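Local coordinates for protein kynurenine formamidase (Bacillus anthracis, PDB 4CO9) that hydrolyses N-formyl-L-kynurenine to L-kynurenine and formate at a two-zinc centre, the second step of tryptophan degradation through the kynurenine pathway, at residues H172-V177 and Y187-L192. Numbering follows the deposited sequence. Where two conformers were deposited one is given.
Sequences HILENV and YELIAL. With ZN (zinc ion), chain O; ZN (zinc ion), chain P.
L189 is the first residue of 187-192 to meet 172-177, and it does so methyl to methyl: its CD2 lies 4.3 Å from CD2 of L174. The leucine reaches forward because its CG stands anti to the backbone N (chi1 172°), and the matching torsion of L174 (167°) sends its own branched end across the gap. L144 of strand 144-147 touches both leucines, while I208 and T82 lie against L189. Next along the strand, I190 packs on I190 of the second subunit. At A191 the closest approach is reached, with the CB methyl 4.0 Å from the same CD2 of L174, which is thus shared between two partners. One residue beyond L174, the extended side chain of E175 leaves the other face of its strand for the metals. E175 OE2 binds one zinc at 2.1 Å, and E175 OE1 bonds to that ion at 2.6 Å and to the second zinc at 2.4 Å. D58 and H163 complete the protein ligands of the first ion, H52, H56 and D58 those of the second, and a water joins both. Strands 172-175 and 185-190, separated in one mixed sheet by 81-86, 108-112 and 144-147, thus meet through side chains alone, in a buried apolar contact backing the strand that carries the bridging carboxylate of the binuclear zinc site in this KynB-family member of the Cyclase 1 superfamily.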
ATOM      1  N   HIS C 172      13.463  -4.469 -10.166  1.00 13.61           N
ATOM      2  CA  HIS C 172      12.589  -3.425  -9.678  1.00 12.50           C
ATOM      3  C   HIS C 172      13.226  -2.727  -8.488  1.00 11.34           C
ATOM      4  O   HIS C 172      14.165  -3.238  -7.910  1.00 11.22           O
ATOM      5  CB  HIS C 172      11.255  -4.039  -9.332  1.00 12.62           C
ATOM      6  CG  HIS C 172      10.553  -4.615 -10.519  1.00 12.90           C
ATOM      7  ND1 HIS C 172       9.314  -4.183 -10.926  1.00 13.94           N
ATOM      8  CD2 HIS C 172      10.930  -5.563 -11.406  1.00 13.11           C
ATOM      9  CE1 HIS C 172       8.943  -4.860 -11.999  1.00 13.67           C
ATOM     10  NE2 HIS C 172       9.908  -5.697 -12.314  1.00 13.68           N
ATOM     11  N   ILE C 173      12.708  -1.551  -8.148  1.00 10.49           N
ATOM     12  CA  ILE C 173      13.374  -0.637  -7.221  1.00 10.16           C
ATOM     13  C   ILE C 173      12.461  -0.208  -6.087  1.00  9.62           C
ATOM     14  O   ILE C 173      11.353   0.280  -6.321  1.00  9.62           O
ATOM     15  CB  ILE C 173      13.866   0.629  -7.960  1.00 10.44           C
ATOM     16  CG1 ILE C 173      14.918   0.244  -9.003  1.00 10.68           C
ATOM     17  CG2 ILE C 173      14.450   1.646  -6.972  1.00 10.39           C
ATOM     18  CD1 ILE C 173      15.269   1.356  -9.968  1.00 10.93           C
ATOM     19  N   LEU C 174      12.973  -0.363  -4.864  1.00  9.29           N
ATOM     20  CA  LEU C 174      12.302   0.030  -3.642  1.00  8.62           C
ATOM     21  C   LEU C 174      13.245   0.936  -2.870  1.00  8.54           C
ATOM     22  O   LEU C 174      14.394   0.575  -2.638  1.00  8.61           O
ATOM     23  CB  LEU C 174      11.963  -1.235  -2.849  1.00  8.61           C
ATOM     24  CG  LEU C 174      11.528  -1.124  -1.396  1.00  8.66           C
ATOM     25  CD1 LEU C 174      10.262  -0.284  -1.267  1.00  8.70           C
ATOM     26  CD2 LEU C 174      11.324  -2.513  -0.822  1.00  8.70           C
ATOM     27  N   GLU C 175      12.771   2.116  -2.486  1.00  8.21           N
ATOM     28  CA  GLU C 175      13.597   3.125  -1.835  1.00  8.20           C
ATOM     29  C   GLU C 175      13.039   3.527  -0.471  1.00  8.20           C
ATOM     30  O   GLU C 175      11.838   3.370  -0.205  1.00  7.97           O
ATOM     31  CB  GLU C 175      13.737   4.353  -2.745  1.00  8.40           C
ATOM     32  CG  GLU C 175      14.634   4.084  -3.940  1.00  8.48           C
ATOM     33  CD  GLU C 175      14.428   5.039  -5.104  1.00  8.70           C
ATOM     34  OE1 GLU C 175      13.361   5.688  -5.180  1.00  8.39           O
ATOM     35  OE2 GLU C 175      15.353   5.121  -5.963  1.00  8.70           O
ATOM     36  N   ASN C 176      13.931   4.013   0.393  1.00  8.07           N
ATOM     37  CA  ASN C 176      13.588   4.483   1.737  1.00  8.33           C
ATOM     38  C   ASN C 176      13.000   3.428   2.681  1.00  8.41           C
ATOM     39  O   ASN C 176      12.157   3.743   3.515  1.00  8.27           O
ATOM     40  CB  ASN C 176      12.647   5.697   1.669  1.00  8.50           C
ATOM     41  CG  ASN C 176      13.368   6.987   1.312  1.00  8.70           C
ATOM     42  OD1 ASN C 176      14.555   7.148   1.585  1.00  8.97           O
ATOM     43  ND2 ASN C 176      12.643   7.921   0.718  1.00  8.53           N
ATOM     44  N   VAL C 177      13.443   2.186   2.579  1.00  8.69           N
ATOM     45  CA  VAL C 177      13.103   1.226   3.629  1.00  9.11           C
ATOM     46  C   VAL C 177      13.874   1.586   4.905  1.00  9.50           C
ATOM     47  O   VAL C 177      14.876   2.284   4.839  1.00  8.98           O
ATOM     48  CB  VAL C 177      13.338  -0.252   3.243  1.00  9.36           C
ATOM     49  CG1 VAL C 177      12.303  -0.708   2.225  1.00  9.52           C
ATOM     50  CG2 VAL C 177      14.755  -0.502   2.737  1.00  9.50           C
ATOM     51  N   TYR C 187      13.807 -13.234   5.088  1.00 14.76           N
ATOM     52  CA  TYR C 187      12.488 -12.817   5.476  1.00 14.16           C
ATOM     53  C   TYR C 187      11.547 -13.040   4.318  1.00 13.66           C
ATOM     54  O   TYR C 187      11.974 -13.337   3.197  1.00 14.00           O
ATOM     55  CB  TYR C 187      12.490 -11.325   5.797  1.00 13.61           C
ATOM     56  CG  TYR C 187      13.349 -10.913   6.953  1.00 13.62           C
ATOM     57  CD1 TYR C 187      14.726 -10.726   6.798  1.00 13.64           C
ATOM     58  CD2 TYR C 187      12.789 -10.662   8.198  1.00 13.27           C
ATOM     59  CE1 TYR C 187      15.507 -10.317   7.861  1.00 13.75           C
ATOM     60  CE2 TYR C 187      13.560 -10.267   9.265  1.00 13.35           C
ATOM     61  CZ  TYR C 187      14.912 -10.087   9.095  1.00 13.63           C
ATOM     62  OH  TYR C 187      15.667  -9.706  10.176  1.00 13.51           O
ATOM     63  N   GLU C 188      10.260 -12.890   4.593  1.00 13.42           N
ATOM     64  CA  GLU C 188       9.277 -12.665   3.553  1.00 13.55           C
ATOM     65  C   GLU C 188       9.013 -11.167   3.522  1.00 12.43           C
ATOM     66  O   GLU C 188       8.890 -10.543   4.572  1.00 12.26           O
ATOM     67  CB  GLU C 188       8.003 -13.461   3.835  0.50 14.33           C
ATOM     68  CG  GLU C 188       8.184 -14.963   3.608  0.50 15.18           C
ATOM     69  CD  GLU C 188       7.917 -15.388   2.183  0.50 15.68           C
ATOM     70  OE1 GLU C 188       7.763 -14.513   1.331  0.50 15.95           O
ATOM     71  OE2 GLU C 188       7.914 -16.600   1.892  0.50 17.30           O
ATOM     72  N   LEU C 189       8.996 -10.590   2.323  1.00 11.14           N
ATOM     73  CA  LEU C 189       8.771  -9.147   2.132  1.00 10.69           C
ATOM     74  C   LEU C 189       7.403  -8.926   1.506  1.00  9.75           C
ATOM     75  O   LEU C 189       6.968  -9.705   0.666  1.00  9.39           O
ATOM     76  CB  LEU C 189       9.822  -8.552   1.188  1.00 10.76           C
ATOM     77  CG  LEU C 189       9.666  -7.098   0.715  1.00 11.05           C
ATOM     78  CD1 LEU C 189       9.782  -6.103   1.860  1.00 11.03           C
ATOM     79  CD2 LEU C 189      10.715  -6.784  -0.349  1.00 11.48           C
ATOM     80  N   ILE C 190       6.736  -7.860   1.936  1.00  9.43           N
ATOM     81  CA  ILE C 190       5.589  -7.303   1.223  1.00  8.96           C
ATOM     82  C   ILE C 190       5.870  -5.817   1.015  1.00  8.67           C
ATOM     83  O   ILE C 190       6.156  -5.091   1.973  1.00  8.30           O
ATOM     84  CB  ILE C 190       4.284  -7.440   2.020  1.00  9.37           C
ATOM     85  CG1 ILE C 190       3.999  -8.920   2.341  1.00  9.68           C
ATOM     86  CG2 ILE C 190       3.123  -6.830   1.242  1.00  9.29           C
ATOM     87  CD1 ILE C 190       2.909  -9.110   3.371  1.00  9.93           C
ATOM     88  N   ALA C 191       5.766  -5.360  -0.228  1.00  8.26           N
ATOM     89  CA  ALA C 191       5.971  -3.945  -0.537  1.00  8.34           C
ATOM     90  C   ALA C 191       5.207  -3.537  -1.796  1.00  8.09           C
ATOM     91  O   ALA C 191       5.798  -3.188  -2.813  1.00  8.05           O
ATOM     92  CB  ALA C 191       7.451  -3.652  -0.678  1.00  8.25           C
ATOM     93  N   LEU C 192       3.879  -3.595  -1.717  1.00  7.93           N
ATOM     94  CA  LEU C 192       3.035  -3.528  -2.904  1.00  8.07           C
ATOM     95  C   LEU C 192       2.711  -2.100  -3.318  1.00  7.89           C
ATOM     96  O   LEU C 192       2.287  -1.301  -2.485  1.00  8.00           O
ATOM     97  CB  LEU C 192       1.718  -4.272  -2.657  1.00  8.31           C
ATOM     98  CG  LEU C 192       1.783  -5.799  -2.715  1.00  8.52           C
ATOM     99  CD1 LEU C 192       0.642  -6.399  -1.915  1.00  8.51           C
ATOM    100  CD2 LEU C 192       1.741  -6.279  -4.156  1.00  8.71           C
TER
HETATM  101 ZN    ZN O 401      14.402   6.226  -7.490  1.00 23.31          ZN
HETATM  102 ZN    ZN P 402      11.725   7.122  -6.197  1.00 22.07          ZN
HETATM  103  O   HOH W   1      13.254   7.889  -7.331  1.00  9.58           O
HETATM  104  O   HOH W   2      15.943   8.123  -6.828  1.00 18.80           O